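Local structure of MIP07328p (Drosophila melanogaster, 6FKK) at residues C82-V88 / L99-S104; K396-G400 / Y519-L523. The protein probably acts as a semaphorin axon guidance cue, binding semaphorin receptors and giving a chemorepellent signal. All coordinates share one frame; numbering follows the deposited sequence.

Interaction 1 of 2, residues C82-V88 / L99-S104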
ATOM      1  N   CYS A  82       0.873  24.137  11.042  1.00113.24           N
ATOM      2  CA  CYS A  82      -0.382  24.878  11.180  1.00111.01           C
ATOM      3  C   CYS A  82      -0.893  25.294   9.800  1.00102.52           C
ATOM      4  O   CYS A  82      -0.939  26.469   9.431  1.00105.17           O
ATOM      5  CB  CYS A  82      -0.198  26.074  12.102  1.00124.85           C
ATOM      6  SG  CYS A  82       0.239  25.624  13.799  1.00139.39           S
ATOM      7  N   HIS A  83      -1.284  24.280   9.028  1.00 82.47           N
ATOM      8  CA  HIS A  83      -1.938  24.458   7.741  1.00 82.97           C
ATOM      9  C   HIS A  83      -3.047  23.421   7.627  1.00 82.17           C
ATOM     10  O   HIS A  83      -3.299  22.646   8.555  1.00 87.29           O
ATOM     11  CB  HIS A  83      -0.941  24.339   6.581  1.00 86.44           C
ATOM     12  CG  HIS A  83      -0.188  25.602   6.299  1.00 99.52           C
ATOM     13  ND1 HIS A  83      -0.640  26.556   5.414  1.00102.41           N
ATOM     14  CD2 HIS A  83       0.989  26.067   6.784  1.00101.70           C
ATOM     15  CE1 HIS A  83       0.223  27.554   5.366  1.00107.57           C
ATOM     16  NE2 HIS A  83       1.221  27.282   6.188  1.00105.20           N
ATOM     17  N   ASN A  84      -3.716  23.404   6.480  1.00 71.58           N
ATOM     18  CA  ASN A  84      -4.821  22.480   6.230  1.00 69.73           C
ATOM     19  C   ASN A  84      -4.394  21.523   5.119  1.00 82.81           C
ATOM     20  O   ASN A  84      -4.609  21.783   3.934  1.00 82.40           O
ATOM     21  CB  ASN A  84      -6.096  23.231   5.863  1.00 73.01           C
ATOM     22  CG  ASN A  84      -7.291  22.308   5.727  1.00 71.19           C
ATOM     23  OD1 ASN A  84      -7.330  21.232   6.323  1.00 68.28           O
ATOM     24  ND2 ASN A  84      -8.273  22.724   4.937  1.00 73.36           N
ATOM     25  N   TYR A  85      -3.788  20.406   5.514  1.00 70.22           N
ATOM     26  CA  TYR A  85      -3.382  19.369   4.574  1.00 69.11           C
ATOM     27  C   TYR A  85      -4.569  18.447   4.331  1.00 69.07           C
ATOM     28  O   TYR A  85      -5.011  17.742   5.243  1.00 82.48           O
ATOM     29  CB  TYR A  85      -2.181  18.593   5.110  1.00 66.97           C
ATOM     30  CG  TYR A  85      -0.941  19.436   5.304  1.00 70.21           C
ATOM     31  CD1 TYR A  85      -0.720  20.121   6.492  1.00 67.01           C
ATOM     32  CD2 TYR A  85       0.011  19.546   4.299  1.00 71.36           C
ATOM     33  CE1 TYR A  85       0.411  20.894   6.672  1.00 76.28           C
ATOM     34  CE2 TYR A  85       1.147  20.315   4.471  1.00 78.64           C
ATOM     35  CZ  TYR A  85       1.341  20.988   5.657  1.00 81.45           C
ATOM     36  OH  TYR A  85       2.471  21.756   5.827  1.00 82.20           O
ATOM     37  N   LEU A  86      -5.089  18.454   3.107  1.00 60.08           N
ATOM     38  CA  LEU A  86      -6.215  17.593   2.773  1.00 67.67           C
ATOM     39  C   LEU A  86      -5.739  16.153   2.629  1.00 71.36           C
ATOM     40  O   LEU A  86      -4.746  15.881   1.945  1.00 76.37           O
ATOM     41  CB  LEU A  86      -6.892  18.066   1.485  1.00 61.07           C
ATOM     42  CG  LEU A  86      -7.828  19.271   1.621  1.00 64.91           C
ATOM     43  CD1 LEU A  86      -7.057  20.582   1.696  1.00 67.40           C
ATOM     44  CD2 LEU A  86      -8.832  19.301   0.480  1.00 79.44           C
ATOM     45  N   ARG A  87      -6.446  15.230   3.281  1.00 53.82           N
ATOM     46  CA  ARG A  87      -5.986  13.851   3.373  1.00 56.97           C
ATOM     47  C   ARG A  87      -7.067  12.803   3.145  1.00 51.64           C
ATOM     48  O   ARG A  87      -6.738  11.613   3.124  1.00 73.41           O
ATOM     49  CB  ARG A  87      -5.340  13.603   4.747  1.00 54.42           C
ATOM     50  CG  ARG A  87      -3.969  14.233   4.918  1.00 54.56           C
ATOM     51  CD  ARG A  87      -2.937  13.524   4.059  1.00 58.33           C
ATOM     52  NE  ARG A  87      -1.596  14.071   4.236  1.00 55.34           N
ATOM     53  CZ  ARG A  87      -1.053  14.989   3.443  1.00 61.31           C
ATOM     54  NH1 ARG A  87      -1.737  15.468   2.414  1.00 63.57           N
ATOM     55  NH2 ARG A  87       0.177  15.425   3.680  1.00 68.00           N
ATOM     56  N   VAL A  88      -8.332  13.189   2.986  1.00 51.35           N
ATOM     57  CA  VAL A  88      -9.425  12.228   2.846  1.00 50.59           C
ATOM     58  C   VAL A  88     -10.350  12.697   1.732  1.00 53.27           C
ATOM     59  O   VAL A  88     -10.876  13.814   1.787  1.00 56.84           O
ATOM     60  CB  VAL A  88     -10.222  12.053   4.152  1.00 54.32           C
ATOM     61  CG1 VAL A  88     -11.397  11.115   3.933  1.00 58.76           C
ATOM     62  CG2 VAL A  88      -9.326  11.533   5.266  1.00 56.66           C
ATOM     63  N   LEU A  99     -14.605  15.677   1.692  1.00 76.21           N
ATOM     64  CA  LEU A  99     -13.248  16.191   1.831  1.00 73.46           C
ATOM     65  C   LEU A  99     -12.953  16.458   3.298  1.00 84.39           C
ATOM     66  O   LEU A  99     -13.729  17.137   3.977  1.00 90.16           O
ATOM     67  CB  LEU A  99     -13.047  17.473   1.018  1.00 78.40           C
ATOM     68  CG  LEU A  99     -12.514  17.308  -0.405  1.00 87.22           C
ATOM     69  CD1 LEU A  99     -12.229  18.671  -1.019  1.00 97.44           C
ATOM     70  CD2 LEU A  99     -11.263  16.443  -0.405  1.00 92.41           C
ATOM     71  N   CYS A 100     -11.829  15.931   3.777  1.00 75.82           N
ATOM     72  CA  CYS A 100     -11.386  16.128   5.150  1.00 75.63           C
ATOM     73  C   CYS A 100      -9.920  16.541   5.147  1.00 78.98           C
ATOM     74  O   CYS A 100      -9.123  16.024   4.359  1.00 68.39           O
ATOM     75  CB  CYS A 100     -11.573  14.853   5.989  1.00 71.91           C
ATOM     76  SG  CYS A 100     -13.216  14.075   5.899  1.00 93.44           S
ATOM     77  N   GLY A 101      -9.570  17.473   6.034  1.00 77.06           N
ATOM     78  CA  GLY A 101      -8.209  17.961   6.115  1.00 70.59           C
ATOM     79  C   GLY A 101      -7.780  18.145   7.558  1.00 73.71           C
ATOM     80  O   GLY A 101      -8.602  18.183   8.477  1.00 77.35           O
ATOM     81  N   THR A 102      -6.461  18.266   7.739  1.00 68.16           N
ATOM     82  CA  THR A 102      -5.906  18.409   9.083  1.00 63.82           C
ATOM     83  C   THR A 102      -6.371  19.704   9.737  1.00 73.61           C
ATOM     84  O   THR A 102      -6.710  19.718  10.927  1.00 76.55           O
ATOM     85  CB  THR A 102      -4.379  18.354   9.034  1.00 60.67           C
ATOM     86  OG1 THR A 102      -3.874  19.543   8.412  1.00 78.81           O
ATOM     87  CG2 THR A 102      -3.917  17.141   8.241  1.00 56.22           C
ATOM     88  N   ASN A 103      -6.385  20.802   8.977  1.00 77.77           N
ATOM     89  CA  ASN A 103      -6.878  22.097   9.452  1.00 85.65           C
ATOM     90  C   ASN A 103      -6.148  22.537  10.723  1.00 80.69           C
ATOM     91  O   ASN A 103      -6.760  22.824  11.754  1.00 76.90           O
ATOM     92  CB  ASN A 103      -8.394  22.058   9.664  1.00 71.58           C
ATOM     93  CG  ASN A 103      -8.970  23.409  10.049  1.00 85.08           C
ATOM     94  OD1 ASN A 103      -8.445  24.454   9.665  1.00104.32           O
ATOM     95  ND2 ASN A 103     -10.047  23.393  10.826  1.00 80.50           N
ATOM     96  N   SER A 104      -4.820  22.575  10.639  1.00 78.74           N
ATOM     97  CA  SER A 104      -3.970  23.061  11.726  1.00 71.79           C
ATOM     98  C   SER A 104      -4.272  22.331  13.032  1.00 70.55           C
ATOM     99  O   SER A 104      -4.565  22.941  14.063  1.00 91.20           O
ATOM    100  CB  SER A 104      -4.120  24.574  11.892  1.00 76.15           C
ATOM    101  OG  SER A 104      -3.886  25.246  10.668  1.00 77.55           O
TER

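Interaction 2 of 2, residues K396-G400 / Y519-L523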
ATOM      1  N   LYS A 396       1.256  -9.778 -21.041  1.00 57.92           N
ATOM      2  CA  LYS A 396       1.443 -10.954 -21.881  1.00 49.87           C
ATOM      3  C   LYS A 396       2.782 -10.863 -22.604  1.00 62.76           C
ATOM      4  O   LYS A 396       3.029  -9.910 -23.351  1.00 67.49           O
ATOM      5  CB  LYS A 396       0.298 -11.083 -22.883  1.00 52.08           C
ATOM      6  CG  LYS A 396       0.272 -12.413 -23.627  1.00 53.81           C
ATOM      7  CD  LYS A 396      -0.835 -12.444 -24.669  1.00 62.31           C
ATOM      8  CE  LYS A 396      -0.855 -13.766 -25.418  1.00 92.43           C
ATOM      9  NZ  LYS A 396      -1.175 -14.910 -24.519  1.00106.68           N
ATOM     10  N   SER A 397       3.644 -11.852 -22.383  1.00 60.36           N
ATOM     11  CA  SER A 397       4.949 -11.887 -23.022  1.00 51.64           C
ATOM     12  C   SER A 397       4.819 -12.370 -24.468  1.00 56.97           C
ATOM     13  O   SER A 397       3.781 -12.890 -24.887  1.00 55.51           O
ATOM     14  CB  SER A 397       5.905 -12.780 -22.228  1.00 53.04           C
ATOM     15  OG  SER A 397       5.416 -14.106 -22.120  1.00 51.04           O
ATOM     16  N   LEU A 398       5.892 -12.169 -25.244  1.00 67.17           N
ATOM     17  CA  LEU A 398       5.905 -12.633 -26.631  1.00 67.27           C
ATOM     18  C   LEU A 398       5.613 -14.121 -26.706  1.00 61.38           C
ATOM     19  O   LEU A 398       4.932 -14.588 -27.629  1.00 78.78           O
ATOM     20  CB  LEU A 398       7.261 -12.349 -27.276  1.00 74.84           C
ATOM     21  CG  LEU A 398       7.418 -12.920 -28.684  1.00 63.25           C
ATOM     22  CD1 LEU A 398       6.557 -12.122 -29.633  1.00 65.00           C
ATOM     23  CD2 LEU A 398       8.868 -12.898 -29.115  1.00 73.70           C
ATOM     24  N   SER A 399       6.127 -14.878 -25.733  1.00 71.31           N
ATOM     25  CA  SER A 399       5.900 -16.312 -25.691  1.00 66.74           C
ATOM     26  C   SER A 399       4.422 -16.625 -25.487  1.00 58.69           C
ATOM     27  O   SER A 399       3.909 -17.582 -26.067  1.00 75.09           O
ATOM     28  CB  SER A 399       6.763 -16.948 -24.593  1.00 77.81           C
ATOM     29  OG  SER A 399       6.215 -16.734 -23.304  1.00 91.13           O
ATOM     30  N   GLY A 400       3.717 -15.829 -24.688  1.00 56.66           N
ATOM     31  CA  GLY A 400       2.321 -16.076 -24.372  1.00 63.13           C
ATOM     32  C   GLY A 400       2.013 -16.179 -22.894  1.00 76.14           C
ATOM     33  O   GLY A 400       0.829 -16.164 -22.523  1.00 79.35           O
ATOM     34  N   TYR A 519       9.468 -11.745 -34.371  1.00 86.38           N
ATOM     35  CA  TYR A 519       9.867 -11.035 -33.165  1.00 79.58           C
ATOM     36  C   TYR A 519      10.775 -11.908 -32.306  1.00 71.77           C
ATOM     37  O   TYR A 519      10.725 -13.139 -32.368  1.00 72.34           O
ATOM     38  CB  TYR A 519       8.646 -10.599 -32.347  1.00 72.32           C
ATOM     39  CG  TYR A 519       7.799  -9.506 -32.975  1.00 84.22           C
ATOM     40  CD1 TYR A 519       7.938  -9.160 -34.314  1.00 75.89           C
ATOM     41  CD2 TYR A 519       6.863  -8.813 -32.217  1.00 70.61           C
ATOM     42  CE1 TYR A 519       7.163  -8.165 -34.882  1.00 77.45           C
ATOM     43  CE2 TYR A 519       6.086  -7.814 -32.776  1.00 72.14           C
ATOM     44  CZ  TYR A 519       6.241  -7.494 -34.108  1.00 78.74           C
ATOM     45  OH  TYR A 519       5.470  -6.500 -34.667  1.00 78.50           O
ATOM     46  N   LEU A 520      11.606 -11.253 -31.496  1.00 69.97           N
ATOM     47  CA  LEU A 520      12.533 -11.934 -30.604  1.00 68.55           C
ATOM     48  C   LEU A 520      12.371 -11.409 -29.186  1.00 76.45           C
ATOM     49  O   LEU A 520      12.261 -10.198 -28.971  1.00 80.74           O
ATOM     50  CB  LEU A 520      13.988 -11.750 -31.059  1.00 70.26           C
ATOM     51  CG  LEU A 520      14.419 -12.474 -32.335  1.00 80.54           C
ATOM     52  CD1 LEU A 520      15.880 -12.181 -32.638  1.00 85.19           C
ATOM     53  CD2 LEU A 520      14.186 -13.971 -32.206  1.00 73.93           C
ATOM     54  N   GLN A 521      12.360 -12.328 -28.222  1.00 73.33           N
ATOM     55  CA  GLN A 521      12.305 -11.972 -26.811  1.00 66.86           C
ATOM     56  C   GLN A 521      12.821 -13.150 -25.998  1.00 69.27           C
ATOM     57  O   GLN A 521      12.532 -14.304 -26.320  1.00 90.41           O
ATOM     58  CB  GLN A 521      10.885 -11.602 -26.369  1.00 58.95           C
ATOM     59  CG  GLN A 521      10.783 -11.144 -24.921  1.00 56.04           C
ATOM     60  CD  GLN A 521       9.366 -10.780 -24.519  1.00 56.26           C
ATOM     61  OE1 GLN A 521       8.530 -11.653 -24.288  1.00 55.48           O
ATOM     62  NE2 GLN A 521       9.090  -9.483 -24.434  1.00 69.50           N
ATOM     63  N   SER A 522      13.584 -12.849 -24.948  1.00 75.97           N
ATOM     64  CA  SER A 522      14.166 -13.884 -24.092  1.00 83.71           C
ATOM     65  C   SER A 522      14.086 -13.399 -22.648  1.00 79.42           C
ATOM     66  O   SER A 522      14.871 -12.542 -22.231  1.00 93.66           O
ATOM     67  CB  SER A 522      15.602 -14.193 -24.498  1.00 84.66           C
ATOM     68  OG  SER A 522      16.122 -15.264 -23.731  1.00 76.02           O
ATOM     69  N   LEU A 523      13.139 -13.951 -21.892  1.00 67.54           N
ATOM     70  CA  LEU A 523      12.977 -13.604 -20.487  1.00 60.67           C
ATOM     71  C   LEU A 523      13.590 -14.627 -19.543  1.00 76.40           C
ATOM     72  O   LEU A 523      13.939 -14.271 -18.412  1.00 85.44           O
ATOM     73  CB  LEU A 523      11.490 -13.450 -20.143  1.00 49.60           C
ATOM     74  CG  LEU A 523      10.664 -12.463 -20.968  1.00 50.56           C
ATOM     75  CD1 LEU A 523       9.228 -12.430 -20.467  1.00 48.47           C
ATOM     76  CD2 LEU A 523      11.282 -11.079 -20.918  1.00 51.32           C
TER

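Interaction 1 of 2, residues C82-V88 / L99-S104
Thr102 lies against the backbone of His83 to Tyr85 and uses its hydroxyl twice: OG1 accepts the amide of Tyr85 (Tyr85 N to Thr102 OG1 3.0 Å) and gives a weak bond to the carbonyl O of His83. With chi1 at 70°, OG1 sits between the backbone N and carbonyl carbon of Thr102, while CG2 packs on the O and CB of Tyr85. OG1 also lies in plane at the edge of the Tyr85 ring, 3.7 Å from Tyr85 CD1; the ring's own hydroxyl goes to Trp80 O. A valine here would probably leave the Tyr85 amide without its acceptor. Asn84 turns CG anti to its N (chi1 -175°), bringing OD1 to Asn103 N at 2.8 Å in a weak bond. Residues 82-88 lead into, and 99-104 out of, a hairpin of strands 86-91 and 97-101, at one edge of a four-stranded antiparallel sheet, a blade of the sema-domain beta-propeller. A classic beta bulge interrupts the pairing: Cys100 O accepts both Arg87 N (3.0 Å, in the carbonyl plane and nearly straight at 173°) and Val88 N. Val88 CB rests on Cys100 CB at 3.6 Å, beside the Cys100-Cys109 disulfide. On the other face Leu86 CD2 meets Leu99 CD1 at 3.8 Å, and both leucines reach Ile46 of strand 45-50. The Arg87 guanidinium turns one face to Tyr85 CB, with NH1 on Leu86 O and NH2 on Tyr27 O.

Interaction 2 of 2, residues K396-G400 / Y519-L523
The side-chain amide of Gln521 is the flat group that meets the loop around Leu398, and it uses both ends: OE1 takes the backbone N-H of Leu398 (Leu398 N to Gln521 OE1 2.9 Å, 152° at the hydrogen), the donor being tilted 35° from the carbonyl plane, while NE2 is held by the carbonyl oxygens of Cys495 and Pro493. The Tyr519 ring leads away to His512, standing nearly perpendicular to that ring, whose ND1 bonds its hydroxyl; the tyrosine takes the contact at its root, Leu398 CD1 lying 3.7 Å from Tyr519 CB. Gln521 reaches the loop because its chain is extended, CG anti to the backbone N and CD carried straight on. Leu398 slides past it in the opposite direction; its CD2 lies 3.6 Å from Gln521 CB, and its CB 3.3 Å from Gln521 OE1. Next to the amide, Ser397 CB meets Leu523 CD1 at 3.8 Å, while Ser397 OG turns to Ala401 O. The loop joins strands 386-396 and 402-410 of the sema beta-propeller, and residues 519-523 belong to the PSI (plexin repeat) domain, so this is an interdomain contact. Its chemistry is one directional bond flanked by aliphatic packing: the partners at the two ends of the Gln521 amide fix its rotation, and the amide thus bridges a backbone N-H of the propeller and two carbonyls of its own domain.

Overall arrangement
Interaction 1 comes first along the chain and closes well before interaction 2 opens. Their centres are 48 Å apart, the nearest atoms about 33 Å, and they lie on opposite sides of the chain's centre without touching. They share no sheet. Interaction 1 is buried within the sema domain, joining neighbouring strands 86-91 and 97-101 of a single propeller blade. Interaction 2 spans 118 intervening residues, bringing the loop between strands 386-396 and 402-410 of another blade against residues 519-523 of the PSI domain, strand 519-520 and the residues after it. One contact thus belongs to the internal build of the propeller, while the other sets the following domain against it.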